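Local coordinates for protein putative mannose-1-phosphate guanylyl transferase (PDB 2CU2) that probably catalyses the transfer of a guanylyl group from GTP to mannose 1-phosphate, giving GDP-mannose and pyrophosphate, at residues 17-22 with 27-32; 72-77 with 96-101; 119-124 with 245-250. All coordinates share one frame; numbering follows the deposited sequence.

Contact 1. Residues 17-22 with 27-32; sequences WPLSRE and PFLPLF
Leu19 pushes its branched end into the angle between Leu29 and Leu31, and by packing on these two it makes the bulk of the contact between 17-22 and 27-32. Its CD2 methyl does the work: it lies 3.6 Å from Leu31 CD2 and, a little further back, 3.8 Å from Leu29 CB. With CG swung away from the backbone N (chi1 -176°), the branch is carried across to the facing segment. Leu29 answers in the reverse sense: the two side chains run alongside each other, pointing in contrary senses, and Leu29 CD2 ends 3.4 Å from Leu19 O. The other methyl, Leu29 CD1, rests against Ser20 CB at 3.8 Å. No hydrogen bond joins 17-22 to 27-32; the serine turns its OG elsewhere, to Gly13 O, which ties the segment back to the glycine-rich loop. Trp259 also packs on Leu19, and Val256 on Leu31, so the tight side is buried. An alanine in place of Leu19 would probably open a gap between Leu29 and Leu31 and leave Leu31 CD2 and Leu29 CB without the methyl they pack on.

The other side is looser. Pro30 is exposed and meets Leu19 only marginally, CD to CD1 at 4.3 Å, while Arg21 heads for solvent and pairs with Asp23. The Trp-Pro-Leu-Ser-Arg run from Trp17 to Arg21 is as in sugar-nucleotide pyrophosphorylases, where such a loop follows the first strand of the Rossmann-like domain, and it probably lies near the nucleotide pocket here.

Contact 2. Residues 72-77 with 96-101; sequences GIRLLL and LKEGAE
The guanidinium of Arg74 has a partner at each of its three nitrogens, though of unequal strength. NE gives a hydrogen bond to Glu52 O, NH2 makes a weak one with Tyr4 OH, and NH1 has a long salt bridge to Glu98 OE2, 3.6 Å away. The carboxylate arrives at the edge of the guanidinium, near its plane, with Glu98 CD 3.9 Å from Arg74 NH1. It is turned almost square to that plane, 87° apart, and therefore presents one oxygen rather than a matched pair. The two side chains come from opposite directions and from well-separated backbones, Arg74 CA and Glu98 CA being 12.6 Å apart. Glu98 bends its chain at chi2 (-49°), so that it is not extended. Since NE and NH2 have partners of their own, the pairing with Glu98 is likely to steer the arginine less than the bond to Glu52 does.

Glu98 stands in the last turn of its helix, just before Gly99, whose positive phi of 81° belongs to a Schellman motif; Gly99 N bonds back to Leu96 O at 2.9 Å. A carboxylate at the negative end of a helix would probably be eased by the nearby charge of Arg74, while Lys2, whose NZ donates to Glu98 O, probably eases the helix end itself.

Strand 74-78 pairs in parallel with strand 54-59, which runs beside strand 3-8. Helix 83-98 crosses over this sheet to strand 102-107 in a beta-alpha-beta connection, and Leu76 packs between sheet and helix, on Leu6 and Leu90.

Contact 3. Residues 119-124 with 245-250; sequences REALAT and RVVLGR. With SO4 (sulfate ion), chain C.
Ala121 and Gly249 mark the place where helix and strand come close, with their CA atoms 5.7 Å apart and Ala121 CB 4.4 Å from Gly249 CA. The axes of helix 119-124 and strand 245-249 approach to 8.4 Å and run almost antiparallel, at 172°. Val247 fills the neighbouring place. Its CG1, anti to the backbone N (chi1 179°), touches Ala121 O at 3.7 Å, and its CG2 meets Thr124 CG2 at 3.9 Å, that methyl lying over both branches of the valine. The side-chain contacts are apolar, and no hydrogen bond joins the segments.

This is the usual layering of an alpha/beta sandwich of the GT-A nucleotidyltransferase kind. Helix 115-128 leads into strand 134-139, which lies parallel to strand 244-249, and the helix packs on one face of the sheet they share, running antiparallel to strand 245-249. Trp160 and Ala159 continue the same apolar patch, against Val247 and Thr124 respectively, while Leu122, turned away from strand 245-249, reaches Val189 on strand 184-192.

Arg119, at the far end of the helical segment, holds a sulfate ion, probably from the crystallisation liquor. Its NH2 makes the firm bond, 2.7 Å to sulfate O1 with an N-H...O angle of 144°; Arg119 NE adds weak bonds to sulfate O4 at 3.2 Å and to O3. The anion sits at the guanidinium edge with its sulfur in plane, reached by the bend at chi3. Arg44 O accepts from NH1, so sulfate and backbone carbonyl probably help to hold the group's rotation.

Overall arrangement
Along the chain the three contacts come in series; none nests in or crosses another. Contact 1 closes first, across four loop residues between strand 3-8 and helix 37-45, and its loop also meets the C-terminal part through Tyr292 and Leu316. Contact 2 closes a longer loop that contains most of helix 83-98, joining strand 74-78 to that helix's end. Contact 3 spans 120 residues, bringing helix 115-128 onto strand 244-249. Contacts 2 and 3 reach the same mixed sheet, with centres about 22 Å apart, whereas contacts 1 and 3 lie on opposite sides of the chain's centre, about 28 Å apart between centres.

Contact 1. Residues 17-22 with 27-32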
ATOM      1  N   TRP A  17     -10.136  -6.339   6.076  1.00 31.50           N
ATOM      2  CA  TRP A  17      -8.707  -6.447   6.371  1.00 30.61           C
ATOM      3  C   TRP A  17      -8.071  -5.413   5.428  1.00 30.02           C
ATOM      4  O   TRP A  17      -8.562  -5.212   4.313  1.00 28.57           O
ATOM      5  CB  TRP A  17      -8.214  -7.857   6.020  1.00 31.06           C
ATOM      6  CG  TRP A  17      -6.745  -8.075   6.264  1.00 32.85           C
ATOM      7  CD1 TRP A  17      -6.163  -8.579   7.398  1.00 31.51           C
ATOM      8  CD2 TRP A  17      -5.670  -7.745   5.375  1.00 31.46           C
ATOM      9  NE1 TRP A  17      -4.790  -8.581   7.267  1.00 31.02           N
ATOM     10  CE2 TRP A  17      -4.461  -8.075   6.038  1.00 32.13           C
ATOM     11  CE3 TRP A  17      -5.609  -7.201   4.086  1.00 30.22           C
ATOM     12  CZ2 TRP A  17      -3.202  -7.874   5.449  1.00 31.55           C
ATOM     13  CZ3 TRP A  17      -4.363  -7.000   3.504  1.00 31.00           C
ATOM     14  CH2 TRP A  17      -3.175  -7.337   4.186  1.00 31.36           C
ATOM     15  N   PRO A  18      -6.964  -4.766   5.836  1.00 31.01           N
ATOM     16  CA  PRO A  18      -6.186  -4.855   7.073  1.00 32.12           C
ATOM     17  C   PRO A  18      -6.689  -4.012   8.241  1.00 33.19           C
ATOM     18  O   PRO A  18      -6.073  -4.015   9.309  1.00 35.02           O
ATOM     19  CB  PRO A  18      -4.814  -4.390   6.628  1.00 30.47           C
ATOM     20  CG  PRO A  18      -5.180  -3.240   5.748  1.00 31.02           C
ATOM     21  CD  PRO A  18      -6.323  -3.814   4.908  1.00 28.01           C
ATOM     22  N   LEU A  19      -7.779  -3.278   8.044  1.00 32.76           N
ATOM     23  CA  LEU A  19      -8.296  -2.433   9.114  1.00 34.25           C
ATOM     24  C   LEU A  19      -8.790  -3.252  10.295  1.00 36.51           C
ATOM     25  O   LEU A  19      -8.545  -2.896  11.447  1.00 35.97           O
ATOM     26  CB  LEU A  19      -9.417  -1.527   8.605  1.00 33.39           C
ATOM     27  CG  LEU A  19      -9.966  -0.538   9.638  1.00 33.53           C
ATOM     28  CD1 LEU A  19      -8.872   0.426  10.060  1.00 32.03           C
ATOM     29  CD2 LEU A  19     -11.146   0.217   9.048  1.00 32.24           C
ATOM     30  N   SER A  20      -9.485  -4.351  10.020  1.00 38.19           N
ATOM     31  CA  SER A  20      -9.954  -5.207  11.098  1.00 41.47           C
ATOM     32  C   SER A  20      -8.827  -6.045  11.702  1.00 44.53           C
ATOM     33  O   SER A  20      -7.822  -6.365  11.076  1.00 44.54           O
ATOM     34  CB  SER A  20     -11.074  -6.101  10.566  1.00 40.20           C
ATOM     35  OG  SER A  20     -10.612  -6.815   9.416  1.00 40.72           O
ATOM     36  N   ARG A  21      -9.026  -6.365  12.997  1.00 48.06           N
ATOM     37  CA  ARG A  21      -8.001  -7.060  13.777  1.00 50.53           C
ATOM     38  C   ARG A  21      -8.621  -8.231  14.554  1.00 51.99           C
ATOM     39  O   ARG A  21      -9.831  -8.333  14.702  1.00 50.62           O
ATOM     40  CB  ARG A  21      -7.449  -6.056  14.789  1.00 52.41           C
ATOM     41  CG  ARG A  21      -6.385  -5.126  14.212  1.00 55.26           C
ATOM     42  CD  ARG A  21      -5.258  -4.890  15.218  1.00 57.94           C
ATOM     43  NE  ARG A  21      -5.273  -3.512  15.713  1.00 60.29           N
ATOM     44  CZ  ARG A  21      -5.265  -3.333  17.046  1.00 61.63           C
ATOM     45  NH1 ARG A  21      -5.269  -4.378  17.856  1.00 62.55           N
ATOM     46  NH2 ARG A  21      -5.164  -2.097  17.544  1.00 63.10           N
ATOM     47  N   GLU A  22      -7.751  -9.138  15.050  1.00 53.48           N
ATOM     48  CA  GLU A  22      -8.247 -10.203  15.922  1.00 54.68           C
ATOM     49  C   GLU A  22      -8.925  -9.623  17.165  1.00 53.98           C
ATOM     50  O   GLU A  22     -10.015 -10.016  17.561  1.00 52.73           O
ATOM     51  CB  GLU A  22      -7.074 -11.099  16.349  1.00 57.80           C
ATOM     52  CG  GLU A  22      -7.431 -12.592  16.317  1.00 62.16           C
ATOM     53  CD  GLU A  22      -8.055 -12.998  17.633  1.00 64.49           C
ATOM     54  OE1 GLU A  22      -9.158 -12.553  17.914  1.00 65.63           O
ATOM     55  OE2 GLU A  22      -7.468 -13.824  18.330  1.00 67.23           O
ATOM     56  N   PRO A  27     -17.158  -3.505  14.555  1.00 36.59           N
ATOM     57  CA  PRO A  27     -17.825  -2.385  15.219  1.00 35.91           C
ATOM     58  C   PRO A  27     -16.832  -1.392  15.831  1.00 35.60           C
ATOM     59  O   PRO A  27     -17.175  -0.277  16.201  1.00 34.27           O
ATOM     60  CB  PRO A  27     -18.727  -2.962  16.307  1.00 35.91           C
ATOM     61  CG  PRO A  27     -18.832  -4.469  16.087  1.00 35.80           C
ATOM     62  CD  PRO A  27     -17.547  -4.757  15.180  1.00 36.44           C
ATOM     63  N   PHE A  28     -15.578  -1.851  15.997  1.00 36.21           N
ATOM     64  CA  PHE A  28     -14.602  -1.003  16.673  1.00 36.58           C
ATOM     65  C   PHE A  28     -13.571  -0.370  15.734  1.00 38.23           C
ATOM     66  O   PHE A  28     -12.469  -0.007  16.126  1.00 39.83           O
ATOM     67  CB  PHE A  28     -13.928  -1.821  17.776  1.00 36.13           C
ATOM     68  CG  PHE A  28     -14.957  -2.418  18.687  1.00 36.95           C
ATOM     69  CD1 PHE A  28     -15.452  -1.668  19.747  1.00 38.17           C
ATOM     70  CD2 PHE A  28     -15.348  -3.735  18.518  1.00 38.40           C
ATOM     71  CE1 PHE A  28     -16.341  -2.244  20.642  1.00 37.23           C
ATOM     72  CE2 PHE A  28     -16.240  -4.306  19.419  1.00 37.55           C
ATOM     73  CZ  PHE A  28     -16.740  -3.565  20.482  1.00 37.23           C
ATOM     74  N   LEU A  29     -13.947  -0.276  14.444  1.00 38.23           N
ATOM     75  CA  LEU A  29     -13.024   0.293  13.472  1.00 39.07           C
ATOM     76  C   LEU A  29     -13.277   1.766  13.144  1.00 38.03           C
ATOM     77  O   LEU A  29     -14.398   2.191  12.898  1.00 37.40           O
ATOM     78  CB  LEU A  29     -13.159  -0.571  12.216  1.00 40.74           C
ATOM     79  CG  LEU A  29     -12.919  -2.055  12.512  1.00 40.91           C
ATOM     80  CD1 LEU A  29     -13.094  -2.937  11.273  1.00 41.51           C
ATOM     81  CD2 LEU A  29     -11.513  -2.332  13.042  1.00 42.40           C
ATOM     82  N   PRO A  30     -12.212   2.593  13.142  1.00 37.67           N
ATOM     83  CA  PRO A  30     -12.346   4.014  12.845  1.00 38.14           C
ATOM     84  C   PRO A  30     -12.575   4.245  11.354  1.00 38.44           C
ATOM     85  O   PRO A  30     -11.663   4.194  10.541  1.00 40.84           O
ATOM     86  CB  PRO A  30     -11.058   4.705  13.282  1.00 35.64           C
ATOM     87  CG  PRO A  30      -9.963   3.648  13.304  1.00 39.20           C
ATOM     88  CD  PRO A  30     -10.816   2.300  13.452  1.00 38.32           C
ATOM     89  N   LEU A  31     -13.857   4.477  10.997  1.00 37.09           N
ATOM     90  CA  LEU A  31     -14.210   4.553   9.580  1.00 36.58           C
ATOM     91  C   LEU A  31     -14.662   5.957   9.153  1.00 37.18           C
ATOM     92  O   LEU A  31     -13.866   6.820   8.809  1.00 38.38           O
ATOM     93  CB  LEU A  31     -15.322   3.541   9.313  1.00 36.27           C
ATOM     94  CG  LEU A  31     -14.778   2.147   8.991  1.00 37.83           C
ATOM     95  CD1 LEU A  31     -15.891   1.120   8.780  1.00 34.81           C
ATOM     96  CD2 LEU A  31     -13.926   2.121   7.723  1.00 34.81           C
ATOM     97  N   PHE A  32     -15.999   6.154   9.137  1.00 35.69           N
ATOM     98  CA  PHE A  32     -16.565   7.411   8.649  1.00 35.04           C
ATOM     99  C   PHE A  32     -16.439   8.547   9.675  1.00 34.25           C
ATOM    100  O   PHE A  32     -16.777   8.405  10.843  1.00 35.19           O
ATOM    101  CB  PHE A  32     -18.039   7.173   8.315  1.00 32.70           C
ATOM    102  CG  PHE A  32     -18.159   6.077   7.297  1.00 31.56           C
ATOM    103  CD1 PHE A  32     -17.738   6.304   5.992  1.00 29.96           C
ATOM    104  CD2 PHE A  32     -18.695   4.853   7.658  1.00 30.55           C
ATOM    105  CE1 PHE A  32     -17.856   5.295   5.046  1.00 29.91           C
ATOM    106  CE2 PHE A  32     -18.809   3.846   6.703  1.00 29.04           C
ATOM    107  CZ  PHE A  32     -18.391   4.062   5.396  1.00 30.51           C
TER

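Contact 2. Residues 72-77 with 96-101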
ATOM      1  N   GLY A  72     -22.572   4.082  31.523  1.00 55.07           N
ATOM      2  CA  GLY A  72     -23.996   4.010  31.825  1.00 52.72           C
ATOM      3  C   GLY A  72     -24.614   2.826  31.093  1.00 51.54           C
ATOM      4  O   GLY A  72     -25.535   2.165  31.549  1.00 49.41           O
ATOM      5  N   ILE A  73     -24.076   2.608  29.885  1.00 50.36           N
ATOM      6  CA  ILE A  73     -24.430   1.414  29.141  1.00 48.41           C
ATOM      7  C   ILE A  73     -23.907   0.164  29.849  1.00 48.38           C
ATOM      8  O   ILE A  73     -22.815   0.136  30.408  1.00 47.53           O
ATOM      9  CB  ILE A  73     -23.780   1.532  27.762  1.00 48.14           C
ATOM     10  CG1 ILE A  73     -24.414   2.691  26.987  1.00 46.11           C
ATOM     11  CG2 ILE A  73     -23.992   0.234  26.961  1.00 46.03           C
ATOM     12  CD1 ILE A  73     -23.706   2.961  25.657  1.00 48.67           C
ATOM     13  N   ARG A  74     -24.751  -0.881  29.844  1.00 48.41           N
ATOM     14  CA  ARG A  74     -24.355  -2.143  30.459  1.00 48.93           C
ATOM     15  C   ARG A  74     -23.854  -3.148  29.414  1.00 47.28           C
ATOM     16  O   ARG A  74     -24.401  -3.286  28.328  1.00 45.88           O
ATOM     17  CB  ARG A  74     -25.569  -2.710  31.207  1.00 52.52           C
ATOM     18  CG  ARG A  74     -26.324  -1.641  32.002  1.00 58.52           C
ATOM     19  CD  ARG A  74     -27.456  -2.239  32.854  1.00 62.33           C
ATOM     20  NE  ARG A  74     -28.600  -1.321  32.928  1.00 65.34           N
ATOM     21  CZ  ARG A  74     -29.750  -1.802  33.443  1.00 68.53           C
ATOM     22  NH1 ARG A  74     -29.818  -3.054  33.861  1.00 70.92           N
ATOM     23  NH2 ARG A  74     -30.820  -1.004  33.544  1.00 69.93           N
ATOM     24  N   LEU A  75     -22.741  -3.831  29.760  1.00 46.13           N
ATOM     25  CA  LEU A  75     -22.201  -4.865  28.876  1.00 45.24           C
ATOM     26  C   LEU A  75     -22.897  -6.214  29.092  1.00 44.62           C
ATOM     27  O   LEU A  75     -23.056  -6.686  30.210  1.00 45.60           O
ATOM     28  CB  LEU A  75     -20.703  -5.010  29.182  1.00 45.07           C
ATOM     29  CG  LEU A  75     -19.856  -3.919  28.517  1.00 45.82           C
ATOM     30  CD1 LEU A  75     -18.353  -4.193  28.616  1.00 43.42           C
ATOM     31  CD2 LEU A  75     -20.168  -3.747  27.028  1.00 45.40           C
ATOM     32  N   LEU A  76     -23.281  -6.871  28.004  1.00 43.06           N
ATOM     33  CA  LEU A  76     -23.817  -8.225  28.077  1.00 41.78           C
ATOM     34  C   LEU A  76     -22.767  -9.058  27.365  1.00 40.81           C
ATOM     35  O   LEU A  76     -22.696  -9.063  26.138  1.00 39.32           O
ATOM     36  CB  LEU A  76     -25.155  -8.348  27.347  1.00 42.54           C
ATOM     37  CG  LEU A  76     -26.404  -7.836  28.059  1.00 44.22           C
ATOM     38  CD1 LEU A  76     -27.623  -8.219  27.246  1.00 42.77           C
ATOM     39  CD2 LEU A  76     -26.493  -8.444  29.457  1.00 44.34           C
ATOM     40  N   LEU A  77     -21.945  -9.743  28.144  1.00 40.45           N
ATOM     41  CA  LEU A  77     -20.869 -10.554  27.599  1.00 40.43           C
ATOM     42  C   LEU A  77     -21.340 -11.928  27.148  1.00 41.42           C
ATOM     43  O   LEU A  77     -21.826 -12.721  27.953  1.00 41.00           O
ATOM     44  CB  LEU A  77     -19.757 -10.695  28.643  1.00 42.06           C
ATOM     45  CG  LEU A  77     -19.224  -9.371  29.208  1.00 43.75           C
ATOM     46  CD1 LEU A  77     -18.180  -9.652  30.273  1.00 43.80           C
ATOM     47  CD2 LEU A  77     -18.623  -8.526  28.084  1.00 42.96           C
ATOM     48  N   LEU A  96     -36.953  -8.463  30.598  1.00 38.27           N
ATOM     49  CA  LEU A  96     -38.034  -9.037  31.388  1.00 41.42           C
ATOM     50  C   LEU A  96     -37.920  -8.681  32.872  1.00 43.44           C
ATOM     51  O   LEU A  96     -38.825  -8.125  33.480  1.00 45.08           O
ATOM     52  CB  LEU A  96     -38.005 -10.555  31.210  1.00 38.76           C
ATOM     53  CG  LEU A  96     -38.677 -11.002  29.909  1.00 39.69           C
ATOM     54  CD1 LEU A  96     -38.523 -12.503  29.656  1.00 39.09           C
ATOM     55  CD2 LEU A  96     -40.179 -10.715  29.888  1.00 39.55           C
ATOM     56  N   LYS A  97     -36.773  -9.056  33.472  1.00 45.54           N
ATOM     57  CA  LYS A  97     -36.613  -8.814  34.902  1.00 48.70           C
ATOM     58  C   LYS A  97     -36.323  -7.344  35.213  1.00 48.55           C
ATOM     59  O   LYS A  97     -36.279  -6.915  36.358  1.00 49.09           O
ATOM     60  CB  LYS A  97     -35.499  -9.714  35.439  1.00 50.38           C
ATOM     61  CG  LYS A  97     -34.140  -9.420  34.802  1.00 52.54           C
ATOM     62  CD  LYS A  97     -33.222 -10.643  34.822  1.00 56.01           C
ATOM     63  CE  LYS A  97     -31.828 -10.325  35.371  1.00 58.26           C
ATOM     64  NZ  LYS A  97     -30.843 -11.212  34.755  1.00 58.48           N
ATOM     65  N   GLU A  98     -36.078  -6.568  34.140  1.00 49.47           N
ATOM     66  CA  GLU A  98     -35.976  -5.125  34.315  1.00 50.01           C
ATOM     67  C   GLU A  98     -37.362  -4.476  34.240  1.00 49.64           C
ATOM     68  O   GLU A  98     -37.561  -3.311  34.555  1.00 50.87           O
ATOM     69  CB  GLU A  98     -35.073  -4.563  33.215  1.00 52.58           C
ATOM     70  CG  GLU A  98     -33.591  -4.600  33.593  1.00 55.71           C
ATOM     71  CD  GLU A  98     -33.408  -4.023  34.980  1.00 58.40           C
ATOM     72  OE1 GLU A  98     -34.108  -3.080  35.321  1.00 60.33           O
ATOM     73  OE2 GLU A  98     -32.549  -4.520  35.708  1.00 59.72           O
ATOM     74  N   GLY A  99     -38.331  -5.282  33.762  1.00 48.42           N
ATOM     75  CA  GLY A  99     -39.709  -4.807  33.706  1.00 47.35           C
ATOM     76  C   GLY A  99     -39.960  -3.930  32.478  1.00 46.37           C
ATOM     77  O   GLY A  99     -40.834  -3.074  32.453  1.00 45.35           O
ATOM     78  N   ALA A 100     -39.126  -4.143  31.444  1.00 44.12           N
ATOM     79  CA  ALA A 100     -39.249  -3.327  30.241  1.00 44.07           C
ATOM     80  C   ALA A 100     -40.524  -3.653  29.461  1.00 44.07           C
ATOM     81  O   ALA A 100     -40.937  -4.798  29.343  1.00 44.38           O
ATOM     82  CB  ALA A 100     -38.022  -3.583  29.364  1.00 43.42           C
ATOM     83  N   GLU A 101     -41.150  -2.611  28.927  1.00 43.63           N
ATOM     84  CA  GLU A 101     -42.373  -2.766  28.141  1.00 44.43           C
ATOM     85  C   GLU A 101     -42.030  -2.921  26.665  1.00 42.27           C
ATOM     86  O   GLU A 101     -42.835  -3.410  25.874  1.00 40.66           O
ATOM     87  CB  GLU A 101     -43.270  -1.541  28.304  1.00 48.56           C
ATOM     88  CG  GLU A 101     -43.865  -1.369  29.685  1.00 53.85           C
ATOM     89  CD  GLU A 101     -44.330   0.053  29.924  1.00 56.42           C
ATOM     90  OE1 GLU A 101     -43.525   0.860  30.433  1.00 58.91           O
ATOM     91  OE2 GLU A 101     -45.492   0.363  29.594  1.00 58.27           O
TER

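Contact 3. Residues 119-124 with 245-250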
ATOM      1  N   ARG A 119     -33.911   7.873  14.286  1.00 33.48           N
ATOM      2  CA  ARG A 119     -34.659   7.836  15.536  1.00 34.34           C
ATOM      3  C   ARG A 119     -36.159   7.868  15.277  1.00 34.16           C
ATOM      4  O   ARG A 119     -36.915   7.141  15.911  1.00 34.22           O
ATOM      5  CB  ARG A 119     -34.260   9.000  16.442  1.00 33.78           C
ATOM      6  CG  ARG A 119     -32.890   8.826  17.079  1.00 31.54           C
ATOM      7  CD  ARG A 119     -32.667   9.862  18.173  1.00 33.48           C
ATOM      8  NE  ARG A 119     -32.462  11.203  17.634  1.00 31.48           N
ATOM      9  CZ  ARG A 119     -31.300  11.659  17.171  1.00 33.46           C
ATOM     10  NH1 ARG A 119     -30.218  10.884  17.175  1.00 29.18           N
ATOM     11  NH2 ARG A 119     -31.218  12.903  16.706  1.00 32.16           N
ATOM     12  N   GLU A 120     -36.593   8.695  14.330  1.00 35.35           N
ATOM     13  CA  GLU A 120     -38.015   8.788  14.023  1.00 35.83           C
ATOM     14  C   GLU A 120     -38.546   7.430  13.570  1.00 35.25           C
ATOM     15  O   GLU A 120     -39.657   7.039  13.937  1.00 33.48           O
ATOM     16  CB  GLU A 120     -38.259   9.872  12.965  1.00 39.58           C
ATOM     17  CG  GLU A 120     -38.189  11.277  13.560  1.00 45.88           C
ATOM     18  CD  GLU A 120     -38.302  12.386  12.528  1.00 49.75           C
ATOM     19  OE1 GLU A 120     -38.352  12.079  11.317  1.00 51.32           O
ATOM     20  OE2 GLU A 120     -38.325  13.571  12.932  1.00 50.56           O
ATOM     21  N   ALA A 121     -37.747   6.697  12.798  1.00 34.65           N
ATOM     22  CA  ALA A 121     -38.157   5.369  12.337  1.00 34.27           C
ATOM     23  C   ALA A 121     -38.272   4.399  13.521  1.00 33.14           C
ATOM     24  O   ALA A 121     -39.209   3.597  13.593  1.00 32.90           O
ATOM     25  CB  ALA A 121     -37.155   4.830  11.321  1.00 32.34           C
ATOM     26  N   LEU A 122     -37.313   4.463  14.437  1.00 33.43           N
ATOM     27  CA  LEU A 122     -37.326   3.590  15.608  1.00 35.52           C
ATOM     28  C   LEU A 122     -38.497   3.927  16.527  1.00 36.08           C
ATOM     29  O   LEU A 122     -39.136   3.030  17.078  1.00 34.60           O
ATOM     30  CB  LEU A 122     -36.017   3.713  16.388  1.00 36.62           C
ATOM     31  CG  LEU A 122     -34.810   2.966  15.814  1.00 39.69           C
ATOM     32  CD1 LEU A 122     -33.621   3.087  16.765  1.00 39.93           C
ATOM     33  CD2 LEU A 122     -35.170   1.514  15.625  1.00 40.49           C
ATOM     34  N   ALA A 123     -38.768   5.221  16.695  1.00 34.87           N
ATOM     35  CA  ALA A 123     -39.877   5.660  17.538  1.00 35.66           C
ATOM     36  C   ALA A 123     -41.160   5.052  16.992  1.00 36.14           C
ATOM     37  O   ALA A 123     -42.001   4.552  17.744  1.00 35.51           O
ATOM     38  CB  ALA A 123     -39.977   7.185  17.536  1.00 35.58           C
ATOM     39  N   THR A 124     -41.299   5.085  15.671  1.00 35.71           N
ATOM     40  CA  THR A 124     -42.485   4.532  15.034  1.00 35.02           C
ATOM     41  C   THR A 124     -42.561   3.018  15.206  1.00 34.81           C
ATOM     42  O   THR A 124     -43.648   2.454  15.309  1.00 35.59           O
ATOM     43  CB  THR A 124     -42.515   4.892  13.544  1.00 34.81           C
ATOM     44  OG1 THR A 124     -42.585   6.319  13.417  1.00 36.91           O
ATOM     45  CG2 THR A 124     -43.719   4.271  12.864  1.00 33.30           C
ATOM     46  N   ARG A 245     -44.887  -6.378  11.599  1.00 38.78           N
ATOM     47  CA  ARG A 245     -45.077  -5.069  10.985  1.00 38.45           C
ATOM     48  C   ARG A 245     -43.735  -4.481  10.538  1.00 37.56           C
ATOM     49  O   ARG A 245     -42.682  -4.784  11.079  1.00 37.92           O
ATOM     50  CB  ARG A 245     -45.730  -4.144  12.016  1.00 39.06           C
ATOM     51  CG  ARG A 245     -47.222  -4.419  12.199  1.00 40.52           C
ATOM     52  CD  ARG A 245     -47.784  -3.718  13.442  1.00 42.09           C
ATOM     53  NE  ARG A 245     -49.243  -3.850  13.493  1.00 43.74           N
ATOM     54  CZ  ARG A 245     -49.867  -3.390  14.596  1.00 45.61           C
ATOM     55  NH1 ARG A 245     -49.170  -2.841  15.577  1.00 46.91           N
ATOM     56  NH2 ARG A 245     -51.197  -3.485  14.691  1.00 46.89           N
ATOM     57  N   VAL A 246     -43.788  -3.646   9.484  1.00 34.94           N
ATOM     58  CA  VAL A 246     -42.548  -3.069   8.975  1.00 34.21           C
ATOM     59  C   VAL A 246     -42.649  -1.550   8.814  1.00 34.92           C
ATOM     60  O   VAL A 246     -43.582  -1.023   8.223  1.00 35.40           O
ATOM     61  CB  VAL A 246     -42.241  -3.720   7.625  1.00 32.89           C
ATOM     62  CG1 VAL A 246     -40.910  -3.200   7.085  1.00 33.67           C
ATOM     63  CG2 VAL A 246     -42.166  -5.227   7.784  1.00 32.76           C
ATOM     64  N   VAL A 247     -41.628  -0.879   9.331  1.00 33.87           N
ATOM     65  CA  VAL A 247     -41.432   0.555   9.161  1.00 34.76           C
ATOM     66  C   VAL A 247     -40.322   0.855   8.151  1.00 35.09           C
ATOM     67  O   VAL A 247     -39.220   0.331   8.216  1.00 35.60           O
ATOM     68  CB  VAL A 247     -41.080   1.156  10.523  1.00 34.38           C
ATOM     69  CG1 VAL A 247     -40.851   2.660  10.383  1.00 34.34           C
ATOM     70  CG2 VAL A 247     -42.215   0.918  11.500  1.00 34.69           C
ATOM     71  N   LEU A 248     -40.664   1.704   7.163  1.00 34.79           N
ATOM     72  CA  LEU A 248     -39.681   2.051   6.146  1.00 35.35           C
ATOM     73  C   LEU A 248     -38.822   3.246   6.567  1.00 35.36           C
ATOM     74  O   LEU A 248     -39.298   4.351   6.793  1.00 36.70           O
ATOM     75  CB  LEU A 248     -40.430   2.390   4.855  1.00 34.39           C
ATOM     76  CG  LEU A 248     -41.011   1.156   4.163  1.00 36.18           C
ATOM     77  CD1 LEU A 248     -41.490   1.459   2.743  1.00 36.63           C
ATOM     78  CD2 LEU A 248     -40.008   0.011   4.043  1.00 37.31           C
ATOM     79  N   GLY A 249     -37.511   2.980   6.711  1.00 34.68           N
ATOM     80  CA  GLY A 249     -36.580   4.067   6.993  1.00 36.70           C
ATOM     81  C   GLY A 249     -36.111   4.726   5.694  1.00 38.70           C
ATOM     82  O   GLY A 249     -35.838   4.074   4.696  1.00 41.41           O
ATOM     83  N   ARG A 250     -36.063   6.072   5.710  1.00 39.65           N
ATOM     84  CA  ARG A 250     -35.710   6.786   4.486  1.00 43.41           C
ATOM     85  C   ARG A 250     -34.349   7.476   4.593  1.00 41.73           C
ATOM     86  O   ARG A 250     -33.957   8.277   3.754  1.00 45.93           O
ATOM     87  CB  ARG A 250     -36.795   7.824   4.215  1.00 44.19           C
ATOM     88  CG  ARG A 250     -38.200   7.226   4.251  1.00 45.09           C
ATOM     89  CD  ARG A 250     -39.167   8.000   3.351  1.00 47.50           C
ATOM     90  NE  ARG A 250     -40.492   7.376   3.365  1.00 49.51           N
ATOM     91  CZ  ARG A 250     -40.667   6.286   2.595  1.00 51.03           C
ATOM     92  NH1 ARG A 250     -39.664   5.810   1.878  1.00 51.51           N
ATOM     93  NH2 ARG A 250     -41.858   5.678   2.568  1.00 49.66           N
TER
HETATM   94  S   SO4 C1002     -34.416  14.152  17.789  1.00 81.23           S
HETATM   95  O1  SO4 C1002     -33.051  14.554  17.708  1.00 80.08           O
HETATM   96  O2  SO4 C1002     -35.434  15.141  17.846  1.00 79.93           O
HETATM   97  O3  SO4 C1002     -34.578  13.259  19.049  1.00 79.84           O
HETATM   98  O4  SO4 C1002     -34.778  13.267  16.699  1.00 80.12           O